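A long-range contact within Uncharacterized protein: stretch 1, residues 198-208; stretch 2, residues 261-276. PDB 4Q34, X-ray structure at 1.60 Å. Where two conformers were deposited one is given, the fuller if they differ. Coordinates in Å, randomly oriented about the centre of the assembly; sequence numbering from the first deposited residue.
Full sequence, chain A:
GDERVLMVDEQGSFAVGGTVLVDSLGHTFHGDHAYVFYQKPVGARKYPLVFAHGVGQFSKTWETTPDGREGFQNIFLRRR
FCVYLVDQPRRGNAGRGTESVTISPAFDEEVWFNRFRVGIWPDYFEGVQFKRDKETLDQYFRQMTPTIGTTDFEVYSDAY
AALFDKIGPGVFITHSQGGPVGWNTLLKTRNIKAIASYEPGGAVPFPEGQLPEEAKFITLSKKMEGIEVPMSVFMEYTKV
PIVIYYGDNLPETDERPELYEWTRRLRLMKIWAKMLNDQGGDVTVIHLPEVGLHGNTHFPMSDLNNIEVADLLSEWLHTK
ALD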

# COMPACT_ATOMS: atom_id res chain seq x y z
N TYR A 198 20.71 2.56 4.22
CA TYR A 198 20.61 2.62 5.67
C TYR A 198 20.71 1.20 6.25
O TYR A 198 19.88 0.33 5.90
N GLU A 199 21.73 0.97 7.06
CA GLU A 199 21.91 -0.32 7.74
C GLU A 199 21.66 -1.54 6.84
O GLU A 199 20.84 -2.39 7.16
N PRO A 200 22.39 -1.63 5.72
CA PRO A 200 22.27 -2.82 4.89
C PRO A 200 22.64 -4.10 5.62
O PRO A 200 23.44 -4.11 6.54
N GLY A 201 22.07 -5.20 5.18
CA GLY A 201 22.41 -6.49 5.75
C GLY A 201 22.17 -7.56 4.70
O GLY A 201 21.09 -7.59 4.12
N GLY A 202 23.17 -8.39 4.47
CA GLY A 202 23.04 -9.56 3.63
C GLY A 202 23.78 -9.43 2.30
O GLY A 202 23.83 -8.34 1.71
N ALA A 203 24.35 -10.55 1.89
CA ALA A 203 24.89 -10.79 0.55
C ALA A 203 25.78 -9.64 0.05
O ALA A 203 25.55 -9.04 -1.02
N VAL A 204 26.80 -9.35 0.84
CA VAL A 204 27.75 -8.29 0.48
C VAL A 204 28.72 -8.89 -0.53
O VAL A 204 29.34 -9.89 -0.25
N PRO A 205 28.84 -8.30 -1.74
CA PRO A 205 29.63 -8.97 -2.74
C PRO A 205 31.14 -8.66 -2.67
O PRO A 205 31.55 -7.50 -2.71
N PHE A 206 31.94 -9.70 -2.59
CA PHE A 206 33.38 -9.60 -2.66
C PHE A 206 33.92 -10.45 -3.83
O PHE A 206 33.27 -11.44 -4.23
N PRO A 207 35.12 -10.11 -4.34
CA PRO A 207 35.71 -10.93 -5.38
C PRO A 207 36.02 -12.32 -4.88
O PRO A 207 36.41 -12.50 -3.73
N GLU A 208 35.84 -13.29 -5.77
CA GLU A 208 36.15 -14.66 -5.48
C GLU A 208 37.57 -14.77 -5.02
O GLU A 208 38.47 -14.17 -5.61
N GLU A 261 24.94 -8.59 15.22
CA GLU A 261 25.04 -8.70 13.78
C GLU A 261 25.22 -7.34 13.14
O GLU A 261 25.92 -7.25 12.15
N TRP A 262 24.62 -6.29 13.71
CA TRP A 262 24.77 -4.94 13.17
C TRP A 262 26.19 -4.41 13.39
O TRP A 262 26.75 -3.76 12.54
N THR A 263 26.77 -4.68 14.54
CA THR A 263 28.18 -4.37 14.73
C THR A 263 29.08 -5.01 13.71
O THR A 263 30.00 -4.36 13.21
N ARG A 264 28.86 -6.30 13.45
CA ARG A 264 29.64 -7.03 12.43
C ARG A 264 29.45 -6.42 11.05
O ARG A 264 30.41 -6.35 10.26
N ARG A 265 28.23 -5.96 10.77
CA ARG A 265 27.91 -5.36 9.46
C ARG A 265 28.63 -4.03 9.25
O ARG A 265 29.17 -3.79 8.17
N LEU A 266 28.69 -3.20 10.29
CA LEU A 266 29.45 -1.96 10.21
C LEU A 266 30.89 -2.27 9.83
O LEU A 266 31.42 -1.69 8.88
N ARG A 267 31.50 -3.20 10.56
CA ARG A 267 32.89 -3.60 10.35
C ARG A 267 33.08 -4.09 8.91
O ARG A 267 34.02 -3.71 8.23
N LEU A 268 32.18 -4.91 8.46
CA LEU A 268 32.26 -5.51 7.13
C LEU A 268 32.12 -4.49 6.03
O LEU A 268 32.85 -4.55 5.06
N MSE A 269 31.19 -3.56 6.19
CA MSE A 269 30.99 -2.55 5.14
C MSE A 269 32.19 -1.61 5.02
O MSE A 269 32.53 -1.16 3.91
N LYS A 270 32.87 -1.32 6.13
CA LYS A 270 34.10 -0.55 6.04
C LYS A 270 35.18 -1.28 5.25
O LYS A 270 35.92 -0.66 4.50
N ILE A 271 35.26 -2.60 5.40
CA ILE A 271 36.22 -3.40 4.65
C ILE A 271 35.85 -3.40 3.17
O ILE A 271 36.71 -3.15 2.32
N TRP A 272 34.58 -3.64 2.90
CA TRP A 272 34.02 -3.60 1.53
C TRP A 272 34.28 -2.27 0.82
O TRP A 272 34.79 -2.25 -0.30
N ALA A 273 34.04 -1.16 1.54
CA ALA A 273 34.28 0.18 0.99
C ALA A 273 35.76 0.36 0.65
O ALA A 273 36.11 0.86 -0.41
N LYS A 274 36.63 -0.04 1.57
CA LYS A 274 38.07 0.08 1.35
C LYS A 274 38.49 -0.69 0.08
O LYS A 274 39.22 -0.16 -0.78
N MSE A 275 38.01 -1.92 -0.06
CA MSE A 275 38.37 -2.74 -1.18
C MSE A 275 37.89 -2.15 -2.46
O MSE A 275 38.62 -2.15 -3.44
N LEU A 276 36.67 -1.62 -2.47
CA LEU A 276 36.17 -0.95 -3.70
C LEU A 276 36.91 0.35 -4.00
O LEU A 276 37.26 0.65 -5.15

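The helix 261-276 packs against the loop and short strand of 198-208, and together they bury 658 Å² between them. The strand and the helix run in roughly the same direction, with an angle of 43° between strand 204-207 and the helix. The helix presents Trp262, Arg265, Leu268, Trp272 and Met275, whose CA-to-CB bonds all point toward stretch 1. Their spacing of three or four residues places them along one side of the helix.

Trp272 joins the helix to the strand by both a polar and an apolar contact. Its chi1 is t (-170°) and its chi2 is 69°. This conformation lays the indole beside the strand, with NE1 reaching the backbone. Trp272 NE1 donates a hydrogen bond to Pro205 O at 2.7 Å, with an N-H...O angle of 138°. It is the only hydrogen bond between the stretches. Val204 has chi1 t (179°) and points toward the helix. Its CG1 sits over the face of the indole, 3.4 Å from Trp272 CD1, as a CH-pi contact. Its other methyl, CG2, lies 3.7 Å from SE of Met269 and 4.0 Å from Leu268 CD2.

Phe206 leaves its backbone sideways, but chi1 m (-69°) and chi2 89° bring the ring end nearer the helix. The edge of Trp272 meets the face of Phe206, with planes at 73°. Phe206 CZ is 3.7 Å from Trp272 CD1. The same CZ touches Leu268 CD1 at 3.4 Å; Leu268 is in the t, p rotamer. Met275, a selenomethionine in m, t, p, approaches the edge of the Phe206 ring, with SE 3.7 Å from Phe206 CD2. Its terminal CE turns to Pro207 and lies 3.6 Å from Pro207 CD.

Met269 is also selenomethionine. It starts sideways and folds through m, m, m, so its end comes nearer stretch 1. Its CE is 4.2 Å from Pro200 CG.

At the N-terminal end of the contact, Trp262 (chi1 m, chi2 113°) extends its ring to the loop. Trp262 CZ3 is 3.4 Å from Glu199 O. Glu199, with chi1 m, places OE1 over a face of this indole, 3.8 Å from Trp262 CE3. Both carboxylate oxygens are hydrogen-bonded elsewhere in the structure.

Arg265 is extended (m, t, t). Its guanidinium lays a face against Gly201, with NE 3.5 Å from Gly201 CA. A CB on Gly201 would fall 2.6 Å from Arg265 CZ, a clash, so the bare backbone makes room for this group. Arg265 NE and NH2 find their hydrogen bonds elsewhere.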

# COMPACT_ATOMS: atom_id res chain seq x y z
CB TYR A 198 19.31 3.29 6.15
CG TYR A 198 19.33 4.75 5.83
CD1 TYR A 198 19.91 5.68 6.69
CD2 TYR A 198 18.88 5.18 4.62
CE1 TYR A 198 20.02 7.01 6.34
CE2 TYR A 198 18.96 6.50 4.24
CZ TYR A 198 19.53 7.43 5.12
OH TYR A 198 19.65 8.76 4.77
CB GLU A 199 21.04 -0.42 8.99
CG GLU A 199 21.36 0.70 9.98
CD GLU A 199 21.48 0.27 11.42
OE1 GLU A 199 20.99 -0.83 11.78
OE2 GLU A 199 22.05 1.06 12.24
CB PRO A 200 23.24 -2.55 3.72
CG PRO A 200 24.20 -1.55 4.25
CD PRO A 200 23.40 -0.71 5.21
CB ALA A 203 23.77 -11.09 -0.41
CB VAL A 204 28.48 -7.77 1.72
CG1 VAL A 204 29.46 -6.69 1.33
CG2 VAL A 204 27.47 -7.28 2.76
CB PRO A 205 29.03 -8.47 -4.07
CG PRO A 205 28.57 -7.10 -3.72
CD PRO A 205 28.08 -7.19 -2.30
CB PHE A 206 33.98 -10.11 -1.36
CG PHE A 206 33.72 -9.22 -0.18
CD1 PHE A 206 32.59 -9.39 0.59
CD2 PHE A 206 34.63 -8.25 0.17
CE1 PHE A 206 32.36 -8.58 1.69
CE2 PHE A 206 34.38 -7.41 1.25
CZ PHE A 206 33.26 -7.59 2.02
CB PRO A 207 37.03 -10.23 -5.72
CG PRO A 207 37.02 -8.94 -5.03
CD PRO A 207 35.99 -8.99 -3.93
CB GLU A 208 35.95 -15.49 -6.76
CG GLU A 208 34.47 -15.67 -7.06
CD GLU A 208 34.15 -16.00 -8.53
OE1 GLU A 208 35.04 -15.90 -9.38
OE2 GLU A 208 32.96 -16.32 -8.83
CB GLU A 261 23.82 -9.37 13.19
CG GLU A 261 23.82 -10.86 13.48
CD GLU A 261 22.80 -11.66 12.68
OE1 GLU A 261 21.95 -11.05 11.99
OE2 GLU A 261 22.88 -12.90 12.75
CB TRP A 262 23.71 -3.96 13.71
CG TRP A 262 22.33 -4.43 13.45
CD1 TRP A 262 21.39 -4.83 14.37
CD2 TRP A 262 21.72 -4.57 12.16
NE1 TRP A 262 20.24 -5.21 13.73
CE2 TRP A 262 20.40 -5.05 12.38
CE3 TRP A 262 22.14 -4.33 10.84
CZ2 TRP A 262 19.53 -5.34 11.32
CZ3 TRP A 262 21.24 -4.58 9.78
CH2 TRP A 262 19.95 -5.08 10.04
CB THR A 263 28.63 -4.86 16.13
OG1 THR A 263 27.70 -4.34 17.09
CG2 THR A 263 30.00 -4.39 16.45
CB ARG A 264 29.22 -8.51 12.32
CG ARG A 264 29.09 -9.26 13.64
CD ARG A 264 28.74 -10.72 13.36
NE ARG A 264 29.93 -11.54 13.45
CZ ARG A 264 30.28 -12.26 14.51
NH1 ARG A 264 29.50 -12.32 15.59
NH2 ARG A 264 31.41 -12.93 14.49
CB ARG A 265 26.40 -5.24 9.28
CG ARG A 265 25.86 -6.61 8.92
CD ARG A 265 24.36 -6.67 9.09
NE ARG A 265 23.91 -7.94 8.56
CZ ARG A 265 22.70 -8.42 8.73
NH1 ARG A 265 21.80 -7.77 9.45
NH2 ARG A 265 22.41 -9.59 8.16
CB LEU A 266 29.36 -1.15 11.51
CG LEU A 266 30.21 0.12 11.54
CD1 LEU A 266 29.92 1.02 10.37
CD2 LEU A 266 30.06 0.86 12.87
CB ARG A 267 33.26 -4.71 11.36
CG ARG A 267 34.70 -5.21 11.32
CD ARG A 267 34.85 -6.53 12.10
NE ARG A 267 33.96 -6.60 13.26
CZ ARG A 267 33.63 -7.73 13.88
NH1 ARG A 267 34.10 -8.89 13.46
NH2 ARG A 267 32.83 -7.69 14.93
CB LEU A 268 31.19 -6.56 6.97
CG LEU A 268 31.17 -7.28 5.63
CD1 LEU A 268 32.51 -7.89 5.31
CD2 LEU A 268 30.05 -8.30 5.65
CB MSE A 269 29.71 -1.76 5.32
CG MSE A 269 28.45 -2.55 5.36
SE MSE A 269 28.40 -3.98 4.04
CE MSE A 269 27.78 -2.99 2.51
CB LYS A 270 34.61 -0.14 7.43
CG LYS A 270 33.66 0.86 8.08
CD LYS A 270 34.29 1.64 9.20
CE LYS A 270 34.22 0.87 10.46
NZ LYS A 270 34.74 1.72 11.57
CB ILE A 271 36.28 -4.83 5.19
CG1 ILE A 271 36.89 -4.80 6.61
CG2 ILE A 271 37.08 -5.72 4.24
CD1 ILE A 271 36.74 -6.11 7.38
CB TRP A 272 32.51 -3.85 1.61
CG TRP A 272 31.80 -4.08 0.30
CD1 TRP A 272 31.93 -5.17 -0.51
CD2 TRP A 272 30.77 -3.28 -0.28
NE1 TRP A 272 31.06 -5.08 -1.58
CE2 TRP A 272 30.34 -3.93 -1.45
CE3 TRP A 272 30.16 -2.07 0.08
CZ2 TRP A 272 29.36 -3.41 -2.26
CZ3 TRP A 272 29.20 -1.54 -0.74
CH2 TRP A 272 28.80 -2.21 -1.89
CB ALA A 273 33.83 1.26 1.98
CB LYS A 274 38.82 -0.38 2.61
CG LYS A 274 40.33 -0.46 2.45
CD LYS A 274 40.93 0.84 2.00
CE LYS A 274 42.43 0.85 2.26
NZ LYS A 274 43.05 1.98 1.53
CB MSE A 275 37.81 -4.15 -0.99
CG MSE A 275 38.66 -4.83 0.08
SE MSE A 275 37.95 -6.63 0.38
CE MSE A 275 38.04 -7.19 -1.51
CB LEU A 276 34.68 -0.72 -3.62
CG LEU A 276 33.82 -1.97 -3.79
CD1 LEU A 276 32.38 -1.75 -3.33
CD2 LEU A 276 33.86 -2.46 -5.24